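Conjugal transfer protein (Escherichia coli, PDB 5I97) is a conjugation protein of the VirB8 family, and probably serves as an inner-membrane component of a type IV secretion channel that carries DNA out of the cell. Local coordinates at residues Y37-E42 with V90-V95; D84-R89 with T110-R115. All coordinates share one frame; numbering follows the deposited sequence.

Contact 1 of 2, residues Y37-E42 with V90-V95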
ATOM      1  N   TYR A  37     -15.318  11.324   2.600  1.00 24.29           N
ATOM      2  CA  TYR A  37     -15.238  12.036   3.853  1.00 24.35           C
ATOM      3  C   TYR A  37     -14.664  11.126   4.926  1.00 24.00           C
ATOM      4  O   TYR A  37     -13.756  11.522   5.648  1.00 23.80           O
ATOM      5  CB  TYR A  37     -16.607  12.567   4.257  1.00 24.95           C
ATOM      6  CG  TYR A  37     -16.605  13.425   5.495  1.00 25.14           C
ATOM      7  CD1 TYR A  37     -16.381  14.793   5.418  1.00 25.37           C
ATOM      8  CD2 TYR A  37     -16.821  12.869   6.749  1.00 25.17           C
ATOM      9  CE1 TYR A  37     -16.385  15.587   6.555  1.00 25.63           C
ATOM     10  CE2 TYR A  37     -16.832  13.652   7.888  1.00 25.43           C
ATOM     11  CZ  TYR A  37     -16.611  15.008   7.788  1.00 25.66           C
ATOM     12  OH  TYR A  37     -16.617  15.779   8.923  1.00 25.99           O
ATOM     13  N   VAL A  38     -15.202   9.916   5.025  1.00 24.01           N
ATOM     14  CA  VAL A  38     -14.731   8.954   6.001  1.00 23.78           C
ATOM     15  C   VAL A  38     -13.274   8.600   5.752  1.00 23.24           C
ATOM     16  O   VAL A  38     -12.483   8.502   6.675  1.00 23.06           O
ATOM     17  CB  VAL A  38     -15.579   7.676   5.984  1.00 23.98           C
ATOM     18  CG1 VAL A  38     -14.924   6.574   6.830  1.00 23.75           C
ATOM     19  CG2 VAL A  38     -16.990   7.974   6.447  1.00 24.60           C
ATOM     20  N   ILE A  39     -12.913   8.415   4.495  1.00 23.06           N
ATOM     21  CA  ILE A  39     -11.538   8.099   4.172  1.00 22.63           C
ATOM     22  C   ILE A  39     -10.593   9.242   4.552  1.00 22.53           C
ATOM     23  O   ILE A  39      -9.532   9.002   5.123  1.00 22.28           O
ATOM     24  CB  ILE A  39     -11.403   7.745   2.693  1.00 22.57           C
ATOM     25  CG1 ILE A  39     -12.037   6.378   2.435  1.00 22.66           C
ATOM     26  CG2 ILE A  39      -9.952   7.685   2.286  1.00 22.76           C
ATOM     27  CD1 ILE A  39     -12.197   6.036   0.972  1.00 22.78           C
ATOM     28  N   HIS A  40     -10.988  10.481   4.257  1.00 22.82           N
ATOM     29  CA  HIS A  40     -10.172  11.640   4.589  1.00 22.86           C
ATOM     30  C   HIS A  40     -10.022  11.794   6.097  1.00 22.92           C
ATOM     31  O   HIS A  40      -8.954  12.146   6.586  1.00 22.84           O
ATOM     32  CB  HIS A  40     -10.786  12.925   4.030  1.00 23.27           C
ATOM     33  CG  HIS A  40     -10.507  13.178   2.582  1.00 23.62           C
ATOM     34  ND1 HIS A  40      -9.237  13.146   2.046  1.00 24.84           N
ATOM     35  CD2 HIS A  40     -11.336  13.494   1.558  1.00 25.30           C
ATOM     36  CE1 HIS A  40      -9.298  13.425   0.757  1.00 26.11           C
ATOM     37  NE2 HIS A  40     -10.561  13.642   0.436  1.00 24.41           N
ATOM     38  N   ARG A  41     -11.104  11.536   6.825  1.00 23.16           N
ATOM     39  CA  ARG A  41     -11.148  11.831   8.250  1.00 23.38           C
ATOM     40  C   ARG A  41     -10.574  10.723   9.129  1.00 23.17           C
ATOM     41  O   ARG A  41      -9.925  11.004  10.131  1.00 23.26           O
ATOM     42  CB  ARG A  41     -12.583  12.137   8.669  1.00 23.85           C
ATOM     43  CG  ARG A  41     -12.757  12.361  10.140  1.00 24.18           C
ATOM     44  CD  ARG A  41     -13.990  13.162  10.452  1.00 24.75           C
ATOM     45  NE  ARG A  41     -14.143  13.338  11.890  1.00 25.13           N
ATOM     46  CZ  ARG A  41     -14.960  14.211  12.464  1.00 25.71           C
ATOM     47  NH1 ARG A  41     -15.705  15.024  11.725  1.00 25.97           N
ATOM     48  NH2 ARG A  41     -15.026  14.277  13.781  1.00 26.09           N
ATOM     49  N   GLU A  42     -10.787   9.470   8.742  1.00 22.97           N
ATOM     50  CA  GLU A  42     -10.403   8.349   9.589  1.00 22.89           C
ATOM     51  C   GLU A  42      -9.051   7.777   9.207  1.00 22.47           C
ATOM     52  O   GLU A  42      -8.491   6.965   9.931  1.00 22.43           O
ATOM     53  CB  GLU A  42     -11.468   7.249   9.536  1.00 23.04           C
ATOM     54  CG  GLU A  42     -12.833   7.714   9.991  1.00 23.54           C
ATOM     55  CD  GLU A  42     -12.822   8.215  11.414  1.00 23.87           C
ATOM     56  OE1 GLU A  42     -12.035   7.686  12.224  1.00 23.81           O
ATOM     57  OE2 GLU A  42     -13.582   9.161  11.717  1.00 24.26           O
ATOM     58  N   VAL A  90      -8.009   3.167   5.612  1.00 21.64           N
ATOM     59  CA  VAL A  90      -9.435   2.871   5.708  1.00 21.97           C
ATOM     60  C   VAL A  90      -9.936   1.940   4.613  1.00 22.08           C
ATOM     61  O   VAL A  90      -9.565   2.073   3.459  1.00 23.29           O
ATOM     62  CB  VAL A  90     -10.286   4.178   5.633  1.00 22.16           C
ATOM     63  CG1 VAL A  90     -11.783   3.864   5.477  1.00 22.57           C
ATOM     64  CG2 VAL A  90     -10.025   5.081   6.826  1.00 22.20           C
ATOM     65  N   LYS A  91     -10.765   0.984   5.012  1.00 22.40           N
ATOM     66  CA  LYS A  91     -11.522   0.132   4.104  1.00 22.68           C
ATOM     67  C   LYS A  91     -13.019   0.327   4.328  1.00 23.18           C
ATOM     68  O   LYS A  91     -13.521   0.040   5.409  1.00 23.45           O
ATOM     69  CB  LYS A  91     -11.149  -1.341   4.307  1.00 23.99           C
ATOM     70  CG  LYS A  91     -11.735  -2.285   3.277  1.00 28.89           C
ATOM     71  CD  LYS A  91     -11.464  -1.846   1.853  1.00 34.76           C
ATOM     72  CE  LYS A  91     -11.802  -2.971   0.898  1.00 39.97           C
ATOM     73  NZ  LYS A  91     -13.203  -3.412   1.121  1.00 44.23           N
ATOM     74  N   ILE A  92     -13.721   0.847   3.327  1.00 23.37           N
ATOM     75  CA  ILE A  92     -15.176   0.958   3.404  1.00 23.94           C
ATOM     76  C   ILE A  92     -15.813  -0.407   3.163  1.00 24.40           C
ATOM     77  O   ILE A  92     -15.550  -1.036   2.145  1.00 24.41           O
ATOM     78  CB  ILE A  92     -15.727   1.971   2.378  1.00 24.09           C
ATOM     79  CG1 ILE A  92     -15.061   3.339   2.557  1.00 23.71           C
ATOM     80  CG2 ILE A  92     -17.237   2.103   2.506  1.00 24.75           C
ATOM     81  CD1 ILE A  92     -15.388   4.028   3.859  1.00 23.79           C
ATOM     82  N   ASN A  93     -16.670  -0.851   4.073  1.00 24.88           N
ATOM     83  CA  ASN A  93     -17.282  -2.172   3.945  1.00 25.44           C
ATOM     84  C   ASN A  93     -18.719  -2.130   3.403  1.00 26.17           C
ATOM     85  O   ASN A  93     -19.122  -2.994   2.628  1.00 26.61           O
ATOM     86  CB  ASN A  93     -17.264  -2.896   5.290  1.00 25.65           C
ATOM     87  CG  ASN A  93     -15.851  -3.057   5.853  1.00 25.04           C
ATOM     88  OD1 ASN A  93     -15.588  -2.716   7.006  1.00 24.96           O
ATOM     89  ND2 ASN A  93     -14.936  -3.556   5.031  1.00 24.69           N
ATOM     90  N   SER A  94     -19.499  -1.145   3.843  1.00 26.39           N
ATOM     91  CA  SER A  94     -20.871  -1.003   3.367  1.00 27.15           C
ATOM     92  C   SER A  94     -21.381   0.405   3.625  1.00 27.18           C
ATOM     93  O   SER A  94     -20.947   1.062   4.574  1.00 26.83           O
ATOM     94  CB  SER A  94     -21.795  -2.033   4.032  1.00 27.94           C
ATOM     95  OG  SER A  94     -21.920  -1.797   5.421  1.00 28.01           O
ATOM     96  N   VAL A  95     -22.301   0.858   2.776  1.00 27.68           N
ATOM     97  CA  VAL A  95     -22.925   2.171   2.912  1.00 27.87           C
ATOM     98  C   VAL A  95     -24.432   2.068   2.777  1.00 28.87           C
ATOM     99  O   VAL A  95     -24.932   1.589   1.769  1.00 29.35           O
ATOM    100  CB  VAL A  95     -22.407   3.161   1.853  1.00 27.49           C
ATOM    101  CG1 VAL A  95     -23.091   4.515   2.001  1.00 27.79           C
ATOM    102  CG2 VAL A  95     -20.896   3.304   1.951  1.00 26.58           C
TER
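Glu42 N donates to Val38 O at 2.8 Å, the shortest hydrogen bond within the two segments, a backbone bond inside the helix that closes the last turn of helix 27-42 just where the turn meets Val90. The meeting itself is apolar. The short helix axis runs at 149° to that of strand 90-95, roughly antiparallel but clearly slanted, and Val90 carries the largest part of the interface by splitting its two methyls between different partners. CG1, anti to the backbone N (chi1 170°), lies across Ile39, with Val90 CG1 at 4.0 Å from Ile39 CG1. CG2 is turned to the helix end instead, and Val90 CG2 sits 3.7 Å from Glu42 C and 3.8 Å from Glu42 CB. Two residues on, Ile92 offers the same face of the strand: its tip, Ile92 CD1, stands 3.9 Å from Val38 CG1, the two side chains crossing at a slant. A looser touch, Ile39 CD1 to Ile92 CG1 at 4.2 Å, completes the set, so that Val38 and Ile39 both reach Ile92.

Glu42 shows how the helix separates its chemistry. Its CB belongs to the apolar patch, but the chain bends at chi2 (-60°), and the carboxylate leads away from the strand to bond the hydroxyl of Tyr156. Val38 also rests on Ile106 and Phe108, which extends the contact onto strand 103-114. Helices lying over a curved antiparallel sheet are the plan of the NTF2-like fold to which the VirB8 family belongs, and this contact sets the end of helix 27-42 on strand 86-98, one of the sheet's two outer strands within this chain. No hydrogen bond crosses the pair and only 222 Å² is buried, which is consistent with fitted aliphatic shape, more than directional bonding, setting helix against strand.

Contact 2 of 2, residues D84-R89 with T110-R115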
ATOM      1  N   ASP A  84       5.362  11.115  11.026  1.00 23.77           N
ATOM      2  CA  ASP A  84       5.351  10.027  10.073  1.00 23.26           C
ATOM      3  C   ASP A  84       5.692   8.712  10.749  1.00 23.18           C
ATOM      4  O   ASP A  84       6.119   7.772  10.098  1.00 24.06           O
ATOM      5  CB  ASP A  84       6.347  10.326   8.954  1.00 27.15           C
ATOM      6  CG  ASP A  84       6.270   9.336   7.816  1.00 39.16           C
ATOM      7  OD1 ASP A  84       5.225   8.665   7.668  1.00 39.02           O
ATOM      8  OD2 ASP A  84       7.270   9.204   7.082  1.00 44.20           O
ATOM      9  N   SER A  85       5.498   8.638  12.063  1.00 23.46           N
ATOM     10  CA  SER A  85       5.839   7.435  12.809  1.00 23.52           C
ATOM     11  C   SER A  85       4.887   6.281  12.549  1.00 26.72           C
ATOM     12  O   SER A  85       5.253   5.123  12.719  1.00 30.89           O
ATOM     13  CB  SER A  85       5.887   7.704  14.307  1.00 24.07           C
ATOM     14  OG  SER A  85       4.610   7.997  14.820  1.00 24.03           O
ATOM     15  N   GLU A  86       3.641   6.592  12.211  1.00 29.56           N
ATOM     16  CA  GLU A  86       2.625   5.558  12.063  1.00 24.23           C
ATOM     17  C   GLU A  86       1.650   5.975  10.989  1.00 23.56           C
ATOM     18  O   GLU A  86       1.653   7.120  10.553  1.00 23.10           O
ATOM     19  CB  GLU A  86       1.879   5.309  13.379  1.00 22.76           C
ATOM     20  CG  GLU A  86       0.917   6.418  13.762  1.00 22.91           C
ATOM     21  CD  GLU A  86       0.179   6.145  15.043  1.00 23.27           C
ATOM     22  OE1 GLU A  86       0.806   6.151  16.117  1.00 23.72           O
ATOM     23  OE2 GLU A  86      -1.036   5.917  14.995  1.00 23.17           O
ATOM     24  N   THR A  87       0.831   5.032  10.544  1.00 24.46           N
ATOM     25  CA  THR A  87      -0.164   5.318   9.526  1.00 21.61           C
ATOM     26  C   THR A  87      -1.442   4.496   9.739  1.00 21.57           C
ATOM     27  O   THR A  87      -1.397   3.401  10.296  1.00 21.65           O
ATOM     28  CB  THR A  87       0.424   5.056   8.146  1.00 21.37           C
ATOM     29  OG1 THR A  87      -0.509   5.463   7.146  1.00 27.09           O
ATOM     30  CG2 THR A  87       0.753   3.577   7.971  1.00 21.25           C
ATOM     31  N   THR A  88      -2.579   5.026   9.302  1.00 21.54           N
ATOM     32  CA  THR A  88      -3.841   4.293   9.377  1.00 21.58           C
ATOM     33  C   THR A  88      -4.631   4.377   8.078  1.00 21.42           C
ATOM     34  O   THR A  88      -4.934   5.467   7.608  1.00 21.44           O
ATOM     35  CB  THR A  88      -4.727   4.785  10.526  1.00 21.91           C
ATOM     36  OG1 THR A  88      -4.143   4.396  11.775  1.00 22.15           O
ATOM     37  CG2 THR A  88      -6.100   4.138  10.435  1.00 22.02           C
ATOM     38  N   ARG A  89      -4.904   3.220   7.476  1.00 21.34           N
ATOM     39  CA  ARG A  89      -5.671   3.168   6.238  1.00 21.30           C
ATOM     40  C   ARG A  89      -7.116   2.725   6.492  1.00 21.55           C
ATOM     41  O   ARG A  89      -7.405   2.004   7.456  1.00 21.74           O
ATOM     42  CB  ARG A  89      -4.992   2.260   5.202  1.00 21.13           C
ATOM     43  CG  ARG A  89      -5.181   0.758   5.403  1.00 21.23           C
ATOM     44  CD  ARG A  89      -4.414  -0.003   4.319  1.00 26.52           C
ATOM     45  NE  ARG A  89      -4.422  -1.449   4.517  1.00 32.68           N
ATOM     46  CZ  ARG A  89      -3.524  -2.120   5.226  1.00 39.43           C
ATOM     47  NH1 ARG A  89      -2.518  -1.477   5.809  1.00 39.97           N
ATOM     48  NH2 ARG A  89      -3.630  -3.439   5.345  1.00 42.96           N
ATOM     49  N   THR A 110     -10.374  -0.016   9.802  1.00 23.01           N
ATOM     50  CA  THR A 110      -9.081   0.652   9.824  1.00 22.60           C
ATOM     51  C   THR A 110      -7.966  -0.350  10.105  1.00 22.51           C
ATOM     52  O   THR A 110      -8.117  -1.259  10.918  1.00 22.86           O
ATOM     53  CB  THR A 110      -9.040   1.787  10.868  1.00 22.72           C
ATOM     54  OG1 THR A 110      -9.455   1.289  12.141  1.00 23.18           O
ATOM     55  CG2 THR A 110      -9.973   2.906  10.452  1.00 22.79           C
ATOM     56  N   VAL A 111      -6.855  -0.180   9.403  1.00 22.13           N
ATOM     57  CA  VAL A 111      -5.652  -0.960   9.661  1.00 22.06           C
ATOM     58  C   VAL A 111      -4.523  -0.002  10.011  1.00 21.88           C
ATOM     59  O   VAL A 111      -4.055   0.758   9.167  1.00 21.60           O
ATOM     60  CB  VAL A 111      -5.240  -1.821   8.453  1.00 23.37           C
ATOM     61  CG1 VAL A 111      -3.909  -2.512   8.725  1.00 23.96           C
ATOM     62  CG2 VAL A 111      -6.312  -2.847   8.135  1.00 23.49           C
ATOM     63  N   ARG A 112      -4.122  -0.005  11.274  1.00 22.14           N
ATOM     64  CA  ARG A 112      -3.055   0.888  11.718  1.00 22.10           C
ATOM     65  C   ARG A 112      -1.697   0.210  11.600  1.00 23.51           C
ATOM     66  O   ARG A 112      -1.555  -0.979  11.903  1.00 22.58           O
ATOM     67  CB  ARG A 112      -3.304   1.345  13.150  1.00 22.51           C
ATOM     68  CG  ARG A 112      -2.202   2.173  13.761  1.00 22.62           C
ATOM     69  CD  ARG A 112      -2.651   2.655  15.108  1.00 23.10           C
ATOM     70  NE  ARG A 112      -1.622   3.437  15.767  1.00 29.82           N
ATOM     71  CZ  ARG A 112      -0.808   2.957  16.698  1.00 24.97           C
ATOM     72  NH1 ARG A 112      -0.908   1.692  17.068  1.00 23.89           N
ATOM     73  NH2 ARG A 112       0.103   3.746  17.247  1.00 23.99           N
ATOM     74  N   ARG A 113      -0.679   0.979  11.243  1.00 21.89           N
ATOM     75  CA  ARG A 113       0.645   0.408  11.163  1.00 21.91           C
ATOM     76  C   ARG A 113       1.677   1.327  11.805  1.00 22.11           C
ATOM     77  O   ARG A 113       1.866   2.466  11.382  1.00 22.01           O
ATOM     78  CB  ARG A 113       1.001   0.164   9.696  1.00 24.74           C
ATOM     79  CG  ARG A 113       2.468  -0.090   9.429  1.00 25.92           C
ATOM     80  CD  ARG A 113       2.893  -1.411  10.048  1.00 33.94           C
ATOM     81  NE  ARG A 113       4.300  -1.705   9.807  1.00 40.20           N
ATOM     82  CZ  ARG A 113       4.740  -2.457   8.806  1.00 41.95           C
ATOM     83  NH1 ARG A 113       3.886  -2.955   7.927  1.00 42.27           N
ATOM     84  NH2 ARG A 113       6.038  -2.683   8.665  1.00 45.31           N
ATOM     85  N   VAL A 114       2.348   0.811  12.823  1.00 25.45           N
ATOM     86  CA  VAL A 114       3.422   1.532  13.488  1.00 24.25           C
ATOM     87  C   VAL A 114       4.700   1.210  12.728  1.00 27.95           C
ATOM     88  O   VAL A 114       5.012   0.046  12.531  1.00 31.82           O
ATOM     89  CB  VAL A 114       3.541   1.127  14.948  1.00 25.08           C
ATOM     90  CG1 VAL A 114       4.469   2.071  15.681  1.00 27.80           C
ATOM     91  CG2 VAL A 114       2.165   1.119  15.598  1.00 23.44           C
ATOM     92  N   ARG A 115       5.422   2.231  12.278  1.00 27.42           N
ATOM     93  CA  ARG A 115       6.586   2.013  11.419  1.00 31.75           C
ATOM     94  C   ARG A 115       7.707   1.246  12.131  1.00 38.10           C
ATOM     95  O   ARG A 115       8.503   0.570  11.484  1.00 39.14           O
ATOM     96  CB  ARG A 115       7.120   3.343  10.885  1.00 29.59           C
ATOM     97  CG  ARG A 115       6.164   4.099   9.961  1.00 26.25           C
ATOM     98  CD  ARG A 115       6.397   3.755   8.516  1.00 29.29           C
ATOM     99  NE  ARG A 115       5.348   4.267   7.638  1.00 33.65           N
ATOM    100  CZ  ARG A 115       5.271   5.527   7.226  1.00 34.67           C
ATOM    101  NH1 ARG A 115       6.182   6.404   7.621  1.00 36.20           N
ATOM    102  NH2 ARG A 115       4.288   5.915   6.419  1.00 29.60           N
TER
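Glu86 to Arg89 and Val111 to Val114 pair as the antiparallel arms of a beta hairpin, their short axes 167° apart, with Thr87-Arg113 and Arg89-Val111 as the hydrogen-bonded pairs. The shortest of the four backbone bonds in those pairs is Arg113 N to Thr87 O at 2.7 Å, and Arg115 N to Ser85 O adds one more beyond the last bridge. The hairpin forms one margin of the sheet in the VirB8-family, NTF2-like part of this membrane protein, probably its soluble domain, as in VirB8 relatives.

On the face bearing Glu86, Thr88 and Arg112, the extended Arg112 chain grips Glu86 side-on: Arg112 NE reaches Glu86 OE2 at 2.7 Å, and Arg112 NH2 reaches Glu86 OE1 at an equal 2.7 Å. Both oxygens lie near the guanidinium plane, yet both are approached from above the carboxylate, since the two planes are turned 63° apart. Asp121 takes the remaining NH1 in a second salt bridge, so a leucine in place of Arg112 would probably leave the Glu86 and Asp121 carboxylates without their shared positive mate. At the hairpin's open end Arg115 lies beside the Asp84 carboxylate, probably as a salt bridge, but the modelled approach is implausibly short and its detail doubtful; Asp84 OD2 bonds the hydroxyl of Tyr47 in its own chain and His101 of the second subunit.

On the other face, Thr87 CG2 lies 3.8 Å from Arg113 CB, while Thr87 OG1 turns to Tyr44 O and the Arg113 guanidinium to Asp120. There too Arg89 runs alongside Val111, its guanidinium laid flat so that Val111 CB sits 3.6 Å above the plane, over its centre.

How the contacts relate
Contact 1 and contact 2 share strand 86-98, one using its middle and the other its start, but they tie it to different elements: helix 27-42 in contact 1, strand 103-114 in contact 2. Both are surface contacts, though contact 1 has its centre about 7 Å from that of the chain and contact 2 about 17 Å. The chemistry differs: aliphatic touching over 222 Å² nearer the centre, against paired backbones and charged side chains over 661 Å² at the margin, where the second subunit comes within reach. The two meet where Thr88 CG2 packs 3.7 Å from Glu42 O, and where the methyls Val90 CG2 and Thr110 CG2 approach each other.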